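Long-range contacts in positive phenol-degradative gene regulator (PDB 5FS0), which probably activates transcription of phenol-degradation genes as a sigma-54-dependent, ATP-binding regulator, this chain being its amino-terminal phenol-sensing part with a zinc site: residues S17-R22 against P99-I104; L95-C100 against T159-A164; G126-E131 against C185-K190. All coordinates share one frame; numbering follows the deposited sequence.

Contact 1: S17-R22 against P99-I104; sequences SNLARR and PCLHTI. With 5JC (2,4-dichlorophenol), chain C.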
loop_
_atom_site.group_PDB
_atom_site.type_symbol
_atom_site.label_atom_id
_atom_site.label_comp_id
_atom_site.label_asym_id
_atom_site.label_seq_id
_atom_site.Cartn_x
_atom_site.Cartn_y
_atom_site.Cartn_z
ATOM N N SER A 17 -20.272 5.074 8.282
ATOM C CA SER A 17 -20.345 4.971 9.736
ATOM C C SER A 17 -20.333 3.512 10.170
ATOM O O SER A 17 -19.508 3.114 10.994
ATOM C CB SER A 17 -21.591 5.681 10.273
ATOM O OG SER A 17 -21.401 7.088 10.302
ATOM N N ASN A 18 -21.239 2.714 9.606
ATOM C CA ASN A 18 -21.342 1.301 9.964
ATOM C C ASN A 18 -20.064 0.538 9.665
ATOM O O ASN A 18 -19.731 -0.421 10.352
ATOM C CB ASN A 18 -22.508 0.656 9.229
ATOM C CG ASN A 18 -23.763 1.474 9.333
ATOM O OD1 ASN A 18 -23.867 2.545 8.728
ATOM N ND2 ASN A 18 -24.725 0.989 10.112
ATOM N N LEU A 19 -19.347 0.980 8.639
ATOM C CA LEU A 19 -18.132 0.297 8.209
ATOM C C LEU A 19 -16.872 0.801 8.919
ATOM O O LEU A 19 -15.848 0.127 8.903
ATOM C CB LEU A 19 -17.975 0.421 6.689
ATOM C CG LEU A 19 -18.808 -0.607 5.908
ATOM C CD1 LEU A 19 -18.941 -0.216 4.445
ATOM C CD2 LEU A 19 -18.193 -1.996 6.038
ATOM N N ALA A 20 -16.951 1.968 9.557
ATOM C CA ALA A 20 -15.798 2.554 10.251
ATOM C C ALA A 20 -15.538 1.895 11.612
ATOM O O ALA A 20 -14.396 1.854 12.084
ATOM C CB ALA A 20 -15.992 4.052 10.425
ATOM N N ARG A 21 -16.601 1.401 12.244
ATOM C CA ARG A 21 -16.481 0.602 13.459
ATOM C C ARG A 21 -15.592 -0.614 13.226
ATOM O O ARG A 21 -15.075 -1.207 14.177
ATOM C CB ARG A 21 -17.857 0.124 13.936
ATOM C CG ARG A 21 -18.727 1.158 14.630
ATOM C CD ARG A 21 -20.068 0.530 15.041
ATOM N NE ARG A 21 -19.939 -0.449 16.124
ATOM C CZ ARG A 21 -20.922 -1.254 16.522
ATOM N NH1 ARG A 21 -22.096 -1.205 15.917
ATOM N NH2 ARG A 21 -20.734 -2.117 17.521
ATOM N N ARG A 22 -15.445 -0.988 11.953
ATOM C CA ARG A 22 -14.685 -2.173 11.555
ATOM C C ARG A 22 -13.194 -1.881 11.395
ATOM O O ARG A 22 -12.423 -2.780 11.094
ATOM C CB ARG A 22 -15.230 -2.745 10.244
ATOM C CG ARG A 22 -16.714 -3.058 10.252
ATOM C CD ARG A 22 -17.107 -3.728 11.548
ATOM N NE ARG A 22 -18.212 -4.662 11.376
ATOM C CZ ARG A 22 -18.068 -5.982 11.411
ATOM N NH1 ARG A 22 -16.865 -6.508 11.613
ATOM N NH2 ARG A 22 -19.120 -6.777 11.249
ATOM N N PRO A 99 -18.055 0.922 -2.703
ATOM C CA PRO A 99 -17.679 2.333 -2.837
ATOM C C PRO A 99 -17.330 2.986 -1.496
ATOM O O PRO A 99 -16.372 3.764 -1.424
ATOM C CB PRO A 99 -18.929 2.963 -3.462
ATOM C CG PRO A 99 -19.493 1.866 -4.325
ATOM C CD PRO A 99 -19.257 0.594 -3.504
ATOM N N CYS A 100 -18.077 2.651 -0.451
ATOM C CA CYS A 100 -17.770 3.129 0.884
ATOM C C CYS A 100 -16.364 2.708 1.339
ATOM O O CYS A 100 -15.573 3.544 1.809
ATOM C CB CYS A 100 -18.819 2.626 1.879
ATOM S SG CYS A 100 -20.439 3.467 1.733
ATOM N N LEU A 101 -16.060 1.422 1.198
ATOM C CA LEU A 101 -14.758 0.896 1.585
ATOM C C LEU A 101 -13.639 1.569 0.796
ATOM O O LEU A 101 -12.564 1.839 1.333
ATOM C CB LEU A 101 -14.709 -0.620 1.378
ATOM C CG LEU A 101 -15.278 -1.477 2.510
ATOM C CD1 LEU A 101 -15.430 -2.923 2.065
ATOM C CD2 LEU A 101 -14.401 -1.382 3.750
ATOM N N HIS A 102 -13.900 1.838 -0.479
ATOM C CA HIS A 102 -12.919 2.485 -1.341
ATOM C C HIS A 102 -12.537 3.859 -0.802
ATOM O O HIS A 102 -11.360 4.219 -0.772
ATOM C CB HIS A 102 -13.459 2.611 -2.767
ATOM C CG HIS A 102 -12.576 1.992 -3.805
ATOM N ND1 HIS A 102 -12.904 1.968 -5.143
ATOM C CD2 HIS A 102 -11.375 1.375 -3.701
ATOM C CE1 HIS A 102 -11.943 1.363 -5.819
ATOM N NE2 HIS A 102 -11.004 0.994 -4.967
ATOM N N THR A 103 -13.539 4.621 -0.376
ATOM C CA THR A 103 -13.309 5.954 0.169
ATOM C C THR A 103 -12.513 5.884 1.468
ATOM O O THR A 103 -11.482 6.543 1.612
ATOM C CB THR A 103 -14.634 6.694 0.428
ATOM O OG1 THR A 103 -15.504 6.531 -0.699
ATOM C CG2 THR A 103 -14.380 8.176 0.657
ATOM N N ILE A 104 -12.998 5.083 2.411
ATOM C CA ILE A 104 -12.325 4.920 3.704
ATOM C C ILE A 104 -10.874 4.513 3.552
ATOM O O ILE A 104 -10.024 4.898 4.333
ATOM C CB ILE A 104 -13.003 3.840 4.571
ATOM C CG1 ILE A 104 -14.510 4.103 4.706
ATOM C CG2 ILE A 104 -12.322 3.747 5.928
ATOM C CD1 ILE A 104 -15.252 3.036 5.535
HETATM CL CL1 5JC C . -16.836 2.391 -8.631
HETATM C CAI 5JC C . -16.691 1.150 -7.425
HETATM C CAF 5JC C . -17.726 0.071 -7.393
HETATM C CAH 5JC C . -17.630 -0.892 -6.468
HETATM CL CL2 5JC C . -18.842 -2.133 -6.444
HETATM C CAE 5JC C . -16.487 -0.898 -5.470
HETATM C CAD 5JC C . -15.558 0.080 -5.509
HETATM C CAG 5JC C . -15.669 1.167 -6.546
HETATM O OAA 5JC C . -14.718 2.198 -6.604
#

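Contact 2: L95-C100 against T159-A164; sequences LEMGPC and TGYTSA. With 5JC (2,4-dichlorophenol), chain C.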
loop_
_atom_site.group_PDB
_atom_site.type_symbol
_atom_site.label_atom_id
_atom_site.label_comp_id
_atom_site.label_asym_id
_atom_site.label_seq_id
_atom_site.Cartn_x
_atom_site.Cartn_y
_atom_site.Cartn_z
ATOM N N LEU A 95 -24.039 -3.729 -2.101
ATOM C CA LEU A 95 -23.158 -3.263 -3.165
ATOM C C LEU A 95 -22.423 -2.011 -2.748
ATOM O O LEU A 95 -21.231 -1.849 -3.006
ATOM C CB LEU A 95 -23.983 -2.993 -4.433
ATOM C CG LEU A 95 -23.349 -2.597 -5.770
ATOM C CD1 LEU A 95 -22.943 -1.112 -5.819
ATOM C CD2 LEU A 95 -22.173 -3.512 -6.095
ATOM N N GLU A 96 -23.167 -1.129 -2.093
ATOM C CA GLU A 96 -22.707 0.200 -1.758
ATOM C C GLU A 96 -21.577 0.182 -0.722
ATOM O O GLU A 96 -20.905 1.191 -0.506
ATOM C CB GLU A 96 -23.896 1.029 -1.256
ATOM C CG GLU A 96 -23.662 2.540 -1.230
ATOM C CD GLU A 96 -24.878 3.313 -0.731
ATOM O OE1 GLU A 96 -25.682 2.737 0.037
ATOM O OE2 GLU A 96 -25.030 4.493 -1.113
ATOM N N MET A 97 -21.364 -0.965 -0.089
ATOM C CA MET A 97 -20.281 -1.084 0.882
ATOM C C MET A 97 -18.927 -1.039 0.170
ATOM O O MET A 97 -17.946 -0.553 0.727
ATOM C CB MET A 97 -20.442 -2.360 1.712
ATOM C CG MET A 97 -21.605 -2.269 2.682
ATOM S SD MET A 97 -21.825 -3.699 3.770
ATOM C CE MET A 97 -22.614 -4.855 2.648
ATOM N N GLY A 98 -18.895 -1.514 -1.073
ATOM C CA GLY A 98 -17.720 -1.384 -1.924
ATOM C C GLY A 98 -17.226 0.049 -2.107
ATOM O O GLY A 98 -16.103 0.361 -1.738
ATOM N N PRO A 99 -18.055 0.922 -2.703
ATOM C CA PRO A 99 -17.679 2.333 -2.837
ATOM C C PRO A 99 -17.330 2.986 -1.496
ATOM O O PRO A 99 -16.372 3.764 -1.424
ATOM C CB PRO A 99 -18.929 2.963 -3.462
ATOM C CG PRO A 99 -19.493 1.866 -4.325
ATOM C CD PRO A 99 -19.257 0.594 -3.504
ATOM N N CYS A 100 -18.077 2.651 -0.451
ATOM C CA CYS A 100 -17.770 3.129 0.884
ATOM C C CYS A 100 -16.364 2.708 1.339
ATOM O O CYS A 100 -15.573 3.544 1.809
ATOM C CB CYS A 100 -18.819 2.626 1.879
ATOM S SG CYS A 100 -20.439 3.467 1.733
ATOM N N THR A 159 -14.026 -4.670 -9.919
ATOM C CA THR A 159 -14.225 -5.997 -10.506
ATOM C C THR A 159 -14.195 -7.108 -9.461
ATOM O O THR A 159 -15.068 -7.993 -9.440
ATOM C CB THR A 159 -13.148 -6.291 -11.545
ATOM O OG1 THR A 159 -13.158 -5.262 -12.540
ATOM C CG2 THR A 159 -13.372 -7.634 -12.188
ATOM N N GLY A 160 -13.184 -7.057 -8.593
ATOM C CA GLY A 160 -13.013 -8.050 -7.556
ATOM C C GLY A 160 -14.150 -8.030 -6.554
ATOM O O GLY A 160 -14.711 -9.071 -6.219
ATOM N N TYR A 161 -14.487 -6.835 -6.081
ATOM C CA TYR A 161 -15.515 -6.670 -5.068
ATOM C C TYR A 161 -16.882 -7.131 -5.586
ATOM O O TYR A 161 -17.604 -7.873 -4.916
ATOM C CB TYR A 161 -15.596 -5.203 -4.601
ATOM C CG TYR A 161 -16.670 -4.983 -3.552
ATOM C CD1 TYR A 161 -18.006 -4.808 -3.918
ATOM C CD2 TYR A 161 -16.361 -4.992 -2.201
ATOM C CE1 TYR A 161 -18.988 -4.630 -2.979
ATOM C CE2 TYR A 161 -17.344 -4.823 -1.255
ATOM C CZ TYR A 161 -18.657 -4.639 -1.651
ATOM O OH TYR A 161 -19.645 -4.470 -0.703
ATOM N N THR A 162 -17.234 -6.681 -6.780
ATOM C CA THR A 162 -18.561 -6.941 -7.329
ATOM C C THR A 162 -18.692 -8.390 -7.730
ATOM O O THR A 162 -19.726 -9.008 -7.473
ATOM C CB THR A 162 -18.852 -6.022 -8.532
ATOM O OG1 THR A 162 -18.482 -4.679 -8.189
ATOM C CG2 THR A 162 -20.328 -6.049 -8.903
ATOM N N SER A 163 -17.650 -8.946 -8.344
ATOM C CA SER A 163 -17.677 -10.371 -8.668
ATOM C C SER A 163 -17.868 -11.203 -7.404
ATOM O O SER A 163 -18.770 -12.035 -7.352
ATOM C CB SER A 163 -16.407 -10.805 -9.395
ATOM O OG SER A 163 -16.231 -10.022 -10.563
ATOM N N ALA A 164 -17.051 -10.978 -6.377
ATOM C CA ALA A 164 -17.163 -11.809 -5.178
ATOM C C ALA A 164 -18.539 -11.658 -4.535
ATOM O O ALA A 164 -19.040 -12.577 -3.898
ATOM C CB ALA A 164 -16.069 -11.468 -4.178
HETATM CL CL1 5JC C . -16.836 2.391 -8.631
HETATM C CAI 5JC C . -16.691 1.150 -7.425
HETATM C CAF 5JC C . -17.726 0.071 -7.393
HETATM C CAH 5JC C . -17.630 -0.892 -6.468
HETATM CL CL2 5JC C . -18.842 -2.133 -6.444
HETATM C CAE 5JC C . -16.487 -0.898 -5.470
HETATM C CAD 5JC C . -15.558 0.080 -5.509
HETATM C CAG 5JC C . -15.669 1.167 -6.546
HETATM O OAA 5JC C . -14.718 2.198 -6.604
#

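Contact 3: G126-E131 against C185-K190; sequences GEFLWE and CRILGK. With ZN (zinc ion), chain D; 5JC (2,4-dichlorophenol), chain C.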
loop_
_atom_site.group_PDB
_atom_site.type_symbol
_atom_site.label_atom_id
_atom_site.label_comp_id
_atom_site.label_asym_id
_atom_site.label_seq_id
_atom_site.Cartn_x
_atom_site.Cartn_y
_atom_site.Cartn_z
ATOM N N GLY A 126 -23.925 -1.307 -13.403
ATOM C CA GLY A 126 -23.461 -0.262 -12.503
ATOM C C GLY A 126 -22.547 0.806 -13.097
ATOM O O GLY A 126 -21.537 0.503 -13.728
ATOM N N GLU A 127 -22.909 2.068 -12.876
ATOM C CA GLU A 127 -22.112 3.212 -13.325
ATOM C C GLU A 127 -21.733 4.084 -12.138
ATOM O O GLU A 127 -22.544 4.328 -11.251
ATOM C CB GLU A 127 -22.876 4.059 -14.358
ATOM C CG GLU A 127 -23.155 3.368 -15.690
ATOM C CD GLU A 127 -24.201 4.111 -16.527
ATOM O OE1 GLU A 127 -24.341 5.341 -16.340
ATOM O OE2 GLU A 127 -24.888 3.462 -17.357
ATOM N N PHE A 128 -20.503 4.572 -12.132
ATOM C CA PHE A 128 -19.997 5.315 -10.983
ATOM C C PHE A 128 -19.147 6.503 -11.418
ATOM O O PHE A 128 -18.535 6.471 -12.480
ATOM C CB PHE A 128 -19.172 4.381 -10.070
ATOM C CG PHE A 128 -19.942 3.183 -9.565
ATOM C CD1 PHE A 128 -20.067 2.042 -10.341
ATOM C CD2 PHE A 128 -20.537 3.202 -8.317
ATOM C CE1 PHE A 128 -20.775 0.951 -9.889
ATOM C CE2 PHE A 128 -21.252 2.112 -7.862
ATOM C CZ PHE A 128 -21.369 0.990 -8.643
ATOM N N LEU A 129 -19.114 7.553 -10.601
ATOM C CA LEU A 129 -18.107 8.600 -10.767
ATOM C C LEU A 129 -16.961 8.394 -9.766
ATOM O O LEU A 129 -17.200 8.117 -8.583
ATOM C CB LEU A 129 -18.710 9.998 -10.585
ATOM C CG LEU A 129 -19.669 10.541 -11.651
ATOM C CD1 LEU A 129 -19.709 12.059 -11.575
ATOM C CD2 LEU A 129 -19.311 10.072 -13.069
ATOM N N TRP A 130 -15.729 8.531 -10.245
ATOM C CA TRP A 130 -14.555 8.362 -9.398
ATOM C C TRP A 130 -13.846 9.693 -9.167
ATOM O O TRP A 130 -12.824 9.979 -9.791
ATOM C CB TRP A 130 -13.588 7.352 -10.018
ATOM C CG TRP A 130 -13.827 5.942 -9.573
ATOM C CD1 TRP A 130 -14.696 5.523 -8.608
ATOM C CD2 TRP A 130 -13.189 4.763 -10.077
ATOM N NE1 TRP A 130 -14.638 4.157 -8.479
ATOM C CE2 TRP A 130 -13.720 3.665 -9.370
ATOM C CE3 TRP A 130 -12.219 4.528 -11.056
ATOM C CZ2 TRP A 130 -13.315 2.354 -9.611
ATOM C CZ3 TRP A 130 -11.818 3.225 -11.295
ATOM C CH2 TRP A 130 -12.365 2.155 -10.575
ATOM N N GLU A 131 -14.396 10.502 -8.267
ATOM C CA GLU A 131 -13.818 11.803 -7.953
ATOM C C GLU A 131 -12.593 11.661 -7.056
ATOM O O GLU A 131 -12.598 10.887 -6.099
ATOM C CB GLU A 131 -14.858 12.703 -7.283
ATOM C CG GLU A 131 -15.742 13.462 -8.258
ATOM C CD GLU A 131 -16.839 14.244 -7.564
ATOM O OE1 GLU A 131 -16.532 15.291 -6.954
ATOM O OE2 GLU A 131 -18.010 13.814 -7.626
ATOM N N CYS A 185 -13.085 10.431 -13.255
ATOM C CA CYS A 185 -13.224 9.110 -13.823
ATOM C C CYS A 185 -14.695 8.756 -13.900
ATOM O O CYS A 185 -15.505 9.219 -13.102
ATOM C CB CYS A 185 -12.441 8.072 -13.009
ATOM S SG CYS A 185 -10.654 8.396 -12.924
ATOM N N ARG A 186 -15.032 7.957 -14.898
ATOM C CA ARG A 186 -16.378 7.460 -15.078
ATOM C C ARG A 186 -16.222 5.980 -15.390
ATOM O O ARG A 186 -15.447 5.620 -16.271
ATOM C CB ARG A 186 -17.084 8.212 -16.211
ATOM C CG ARG A 186 -18.580 8.078 -16.224
ATOM C CD ARG A 186 -19.137 8.239 -17.632
ATOM N NE ARG A 186 -20.519 7.773 -17.687
ATOM C CZ ARG A 186 -21.163 7.439 -18.803
ATOM N NH1 ARG A 186 -20.548 7.517 -19.982
ATOM N NH2 ARG A 186 -22.423 7.019 -18.737
ATOM N N ILE A 187 -16.921 5.113 -14.667
ATOM C CA ILE A 187 -16.714 3.676 -14.866
ATOM C C ILE A 187 -18.019 2.908 -15.044
ATOM O O ILE A 187 -19.062 3.292 -14.517
ATOM C CB ILE A 187 -15.924 3.029 -13.686
ATOM C CG1 ILE A 187 -16.893 2.554 -12.605
ATOM C CG2 ILE A 187 -14.832 3.997 -13.132
ATOM C CD1 ILE A 187 -16.237 1.702 -11.526
ATOM N N LEU A 188 -17.935 1.814 -15.794
ATOM C CA LEU A 188 -19.074 0.946 -16.048
ATOM C C LEU A 188 -18.737 -0.507 -15.702
ATOM O O LEU A 188 -17.699 -1.030 -16.120
ATOM C CB LEU A 188 -19.515 1.041 -17.514
ATOM C CG LEU A 188 -20.560 -0.011 -17.940
ATOM C CD1 LEU A 188 -21.914 0.262 -17.286
ATOM C CD2 LEU A 188 -20.688 -0.104 -19.466
ATOM N N GLY A 189 -19.623 -1.147 -14.943
ATOM C CA GLY A 189 -19.453 -2.547 -14.597
ATOM C C GLY A 189 -20.665 -3.367 -14.987
ATOM O O GLY A 189 -21.811 -2.972 -14.741
ATOM N N LYS A 190 -20.412 -4.516 -15.606
ATOM C CA LYS A 190 -21.477 -5.428 -15.976
ATOM C C LYS A 190 -20.901 -6.810 -16.225
ATOM O O LYS A 190 -19.681 -6.969 -16.317
ATOM C CB LYS A 190 -22.233 -4.912 -17.205
ATOM C CG LYS A 190 -21.429 -4.896 -18.481
ATOM C CD LYS A 190 -22.149 -4.093 -19.560
ATOM C CE LYS A 190 -21.347 -4.026 -20.847
ATOM N NZ LYS A 190 -21.934 -3.049 -21.808
HETATM ZN ZN ZN D . -9.166 6.963 -13.736
HETATM CL CL1 5JC C . -16.836 2.391 -8.631
HETATM C CAI 5JC C . -16.691 1.150 -7.425
HETATM C CAF 5JC C . -17.726 0.071 -7.393
HETATM C CAH 5JC C . -17.630 -0.892 -6.468
HETATM CL CL2 5JC C . -18.842 -2.133 -6.444
HETATM C CAE 5JC C . -16.487 -0.898 -5.470
HETATM C CAD 5JC C . -15.558 0.080 -5.509
HETATM C CAG 5JC C . -15.669 1.167 -6.546
HETATM O OAA 5JC C . -14.718 2.198 -6.604
#

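Contact 1: S17-R22 against P99-I104
The short, weakly bonded helix at Ser17-Ala20 lies beside the helical segment Pro99-Ile104, with the CA atoms of Leu19 and Leu101 7.5 Å apart. Both fall in the region assigned to the activator-of-aromatic-catabolism family. No hydrogen bond crosses between the two, and the contact is apolar. Leu19 carries most of it. Its CG stands anti to the carbonyl carbon (chi1 -82°), and from there the branch CD1 reaches the other helix. Leu19 CD1 rests on Cys100 CB at 3.8 Å. The same methyl lies 4.3 Å from Leu101 CG, so it sits over two successive residues of one helical turn. Ile104 meets the base of the side chain: its terminal methyl CD1 lies 3.9 Å from Leu19 CB. Ala20 only borders the contact.

The far side of the same helix is different. There Pro99 CD packs on the 2,4-dichlorophenol ring. His102 ND1 and the phenol oxygen OAA are modelled very close, so the length of their hydrogen bond is doubtful. The Leu19 side thus covers the back of a ligand-binding helix. Leu16 adds to this cover on Cys100 and Ile104. Met85 also touches Leu19, Asp78 of helix 44-84 meets Leu101, and Val110 of strand 109-118 packs on Pro99 and His102.

Contact 2: L95-C100 against T159-A164
Tyr161 lays one face of its ring over Gly98, so that an aromatic side chain from one helix packs on the bare backbone of the other. Gly98 CA is 3.5 Å from the ring centroid and 16° off the ring normal, a CH-pi contact. The absence of a side chain at Gly98 lets the ring come this close. With CG anti to the backbone N (chi1 179°), Tyr161 extends straight across to helix 97-104. Its hydroxyl end passes beside Met97, with OH 3.3 Å from Met97 CB. The polar partner of this hydroxyl is the backbone oxygen of Met94, to which it is hydrogen-bonded.

Leu95 flanks the ring. The backbone O of Leu95 lies obliquely to the ring, 3.6 Å from Tyr161 CE1. Its branch CD2 extends to Thr162 CG2 at 4.2 Å. The chlorine CL2 of the dichlorophenol lies among these side chains, 3.6 Å from Leu95 CD2 and 3.8 Å from Tyr161 CD1. Thr162 OG1 also borders this chlorine, while hydrogen-bonding to Ala158 O and Tyr172 OH. The contact thus forms one wall of the phenol pocket. Ala82 of helix 44-84 touches Met97 and Tyr161, and strand 123-131 brings Tyr124 against Leu95 and Thr162.

Contact 3: G126-E131 against C185-K190
Gly126 and Gly189, Phe128 and Ile187, and Trp130 and Cys185 are the hydrogen-bonded pairs of two antiparallel strands, whose directions differ by 154°. Gly126 and Gly189 bond both ways, with Gly189 N 2.8 Å from Gly126 O, and so do Phe128 and Ile187. Trp130 N donates to Cys185 O at 2.9 Å, nearly straight at the hydrogen (176°) but from above the carbonyl plane.

Apolar contacts fill the face that carries Phe128, Trp130, Cys185 and Ile187. Ile187 CG2 lies over the six-membered ring of Trp130, 3.5 Å from its centroid, as a CH-pi contact. Its CG1 branch turns instead to Phe128, 3.9 Å from CB. Cys185 CB meets Trp130 CB at the indole edge.

The other face mixes charged and apolar groups. The side chains of Arg186 and Glu127 run alongside each other. Glu127 OE1 meets the guanidinium edge, the two planes 89° apart, and forms a salt bridge with Arg186 NH2 at 3.5 Å; its hydrogen bond is long and weak. Glu127 CG packs on Leu188 CD1, and Leu129 CD2 on the aliphatic part of Arg186.

Two bound groups lie on the side of the sheet that carries Phe128 and Cys185. The dichlorophenol ring has CAF centred over one face of Phe128, 3.9 Å above the plane. Cys185 SG binds zinc at 2.2 Å, with Cys151, Glu174 and Cys177 completing the site. The two strands are the middle of a four-stranded antiparallel sheet joining a phenol pocket to a zinc site of three cysteines and a glutamate, in the region assigned to the V4R family.

All three contacts are largely buried, but contact 2 lies nearest the centre of the chain and contact 1 farthest from it. Contacts 1 and 2 share helix 97-104, including Pro99 and Cys100, and meet where Leu19 packs on Met97. Both are helix-to-helix packing with no clear hydrogen bond across them. Contact 3 differs in kind: it is strand pairing held by backbone hydrogen bonds, with a salt bridge on its more exposed face. Phe128 joins it to the helices through Leu95 and Pro99. The dichlorophenol touches segments of all three contacts, while zinc is bound at contact 3 alone.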